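Local coordinates for periplasmic beta-glucosidase (Pseudomonas aeruginosa, PDB 6R5T), which probably hydrolyses terminal, non-reducing beta-D-glucosyl residues of glycosides in the periplasm, releasing beta-D-glucose, as a family 3 glycoside hydrolase, at residues A534-W539 with N547-V552. The protein carries 1 engineered substitution. Residues are numbered along the deposited sequence; the frame is centred on the assembly and turned at random.
Sequences AILETW and NAIADV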
loop_
_atom_site.group_PDB
_atom_site.type_symbol
_atom_site.label_atom_id
_atom_site.label_comp_id
_atom_site.label_asym_id
_atom_site.label_seq_id
_atom_site.Cartn_x
_atom_site.Cartn_y
_atom_site.Cartn_z
ATOM N N ALA A 534 21.642 -10.409 22.347
ATOM C CA ALA A 534 22.310 -10.005 21.105
ATOM C C ALA A 534 21.483 -10.540 19.947
ATOM O O ALA A 534 20.770 -11.555 20.129
ATOM C CB ALA A 534 23.730 -10.482 20.992
ATOM N N ILE A 535 21.539 -9.866 18.812
ATOM C CA ILE A 535 20.753 -10.278 17.609
ATOM C C ILE A 535 21.640 -10.122 16.388
ATOM O O ILE A 535 22.154 -9.033 16.181
ATOM C CB ILE A 535 19.500 -9.409 17.420
ATOM C CG1 ILE A 535 18.567 -9.426 18.615
ATOM C CG2 ILE A 535 18.747 -9.824 16.156
ATOM C CD1 ILE A 535 17.443 -8.452 18.533
ATOM N N LEU A 536 21.820 -11.207 15.650
ATOM C CA LEU A 536 22.631 -11.216 14.422
ATOM C C LEU A 536 21.695 -11.612 13.278
ATOM O O LEU A 536 21.132 -12.690 13.280
ATOM C CB LEU A 536 23.793 -12.195 14.533
ATOM C CG LEU A 536 24.749 -12.244 13.354
ATOM C CD1 LEU A 536 25.483 -10.884 13.219
ATOM C CD2 LEU A 536 25.713 -13.433 13.469
ATOM N N GLU A 537 21.531 -10.703 12.330
ATOM C CA GLU A 537 20.759 -10.950 11.096
ATOM C C GLU A 537 21.649 -11.701 10.104
ATOM O O GLU A 537 22.692 -11.127 9.713
ATOM C CB GLU A 537 20.279 -9.607 10.564
ATOM C CG GLU A 537 19.691 -9.688 9.163
ATOM C CD GLU A 537 18.417 -10.473 9.153
ATOM O OE1 GLU A 537 17.345 -9.843 9.320
ATOM O OE2 GLU A 537 18.470 -11.728 9.012
ATOM N N THR A 538 21.274 -12.917 9.703
ATOM C CA THR A 538 22.110 -13.715 8.793
ATOM C C THR A 538 21.385 -13.994 7.480
ATOM O O THR A 538 21.946 -14.716 6.615
ATOM C CB THR A 538 22.554 -15.040 9.435
ATOM O OG1 THR A 538 21.505 -16.012 9.429
ATOM C CG2 THR A 538 23.051 -14.795 10.840
ATOM N N TRP A 539 20.184 -13.455 7.281
ATOM C CA TRP A 539 19.469 -13.623 5.999
ATOM C C TRP A 539 19.338 -15.115 5.710
ATOM O O TRP A 539 18.996 -15.860 6.632
ATOM C CB TRP A 539 20.193 -12.871 4.898
ATOM C CG TRP A 539 20.599 -11.481 5.237
ATOM C CD1 TRP A 539 21.863 -11.048 5.468
ATOM C CD2 TRP A 539 19.735 -10.357 5.364
ATOM N NE1 TRP A 539 21.853 -9.714 5.727
ATOM C CE2 TRP A 539 20.566 -9.252 5.643
ATOM C CE3 TRP A 539 18.343 -10.162 5.299
ATOM C CZ2 TRP A 539 20.051 -7.982 5.856
ATOM C CZ3 TRP A 539 17.845 -8.892 5.522
ATOM C CH2 TRP A 539 18.688 -7.823 5.784
ATOM N N ASN A 547 29.561 -21.492 8.698
ATOM C CA ASN A 547 30.973 -21.149 9.022
ATOM C C ASN A 547 31.156 -19.635 9.100
ATOM O O ASN A 547 31.799 -19.133 10.047
ATOM C CB ASN A 547 31.941 -21.737 8.008
ATOM C CG ASN A 547 32.242 -23.204 8.229
ATOM O OD1 ASN A 547 32.276 -23.670 9.372
ATOM N ND2 ASN A 547 32.488 -23.919 7.111
ATOM N N ALA A 548 30.516 -18.871 8.216
ATOM C CA ALA A 548 30.618 -17.404 8.252
ATOM C C ALA A 548 29.948 -16.880 9.539
ATOM O O ALA A 548 30.444 -15.929 10.169
ATOM C CB ALA A 548 30.043 -16.813 7.000
ATOM N N ILE A 549 28.817 -17.478 9.915
ATOM C CA ILE A 549 28.089 -17.076 11.141
ATOM C C ILE A 549 28.956 -17.365 12.375
ATOM O O ILE A 549 29.138 -16.478 13.211
ATOM C CB ILE A 549 26.704 -17.729 11.182
ATOM C CG1 ILE A 549 25.821 -17.200 10.049
ATOM C CG2 ILE A 549 26.072 -17.526 12.537
ATOM C CD1 ILE A 549 24.605 -17.992 9.836
ATOM N N ALA A 550 29.549 -18.559 12.473
ATOM C CA ALA A 550 30.470 -18.843 13.578
ATOM C C ALA A 550 31.659 -17.882 13.568
ATOM O O ALA A 550 32.059 -17.469 14.651
ATOM C CB ALA A 550 30.896 -20.283 13.539
ATOM N N ASP A 551 32.205 -17.510 12.415
ATOM C CA ASP A 551 33.311 -16.550 12.319
ATOM C C ASP A 551 32.912 -15.251 13.012
ATOM O O ASP A 551 33.741 -14.687 13.725
ATOM C CB ASP A 551 33.683 -16.299 10.865
ATOM C CG ASP A 551 34.392 -17.461 10.179
ATOM O OD1 ASP A 551 34.906 -18.380 10.913
ATOM O OD2 ASP A 551 34.367 -17.464 8.929
ATOM N N VAL A 552 31.679 -14.775 12.821
ATOM C CA VAL A 552 31.241 -13.522 13.455
ATOM C C VAL A 552 30.986 -13.766 14.922
ATOM O O VAL A 552 31.447 -12.945 15.723
ATOM C CB VAL A 552 30.004 -12.956 12.744
ATOM C CG1 VAL A 552 29.242 -11.995 13.648
ATOM C CG2 VAL A 552 30.491 -12.334 11.459
#
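Leu536 and Thr538 meet Ile549 and Val552 by van der Waals contact, with no hydrogen bond between the segments; about 174 Å² is buried, both sides summed. In the Leu536 pair, Val552 CG1 sits against both methyls at the leucine fork, 3.8 Å from Leu536 CD2 and 3.9 Å from Leu536 CD1. Leu536 carries CG opposite its backbone N (chi1 -177°), which extends the fork to the helix. The same CD2 lies 4.2 Å from Ile549 CG2, a looser touch that links the two helix residues, one turn apart.

Further along the chain, Ile549 CD1 ends on the threonine branch point, 3.6 Å from Thr538 CB and 3.7 Å from both Thr538 CG2 and Thr538 OG1, the two side chains crossing at about a right angle. The hydroxyl thus packs against the isoleucine while OG1 is hydrogen-bonded to Leu517 O of the adjacent strand 513-518. Within 534-539, the backbone N of Trp539 donates to Glu537 OE2 at 3.0 Å, on the anti side of the carboxylate. Glu537 CG lies over the centre of the indole ring.

Helix 545-553 follows strand 534-537 and packs back on it through Leu536 and Thr538, while Ile535 and Glu537 make no contact with 547-552: a strand-loop-helix unit of the alpha/beta C-terminal domain, away from the sugar pocket and magnesium site. Asp551 holds the same helix to helix 352-362 through salt bridges with Arg356 and Arg360. The contact therefore rests on van der Waals packing of branched side chains, its one hydroxyl satisfied by Leu517 O.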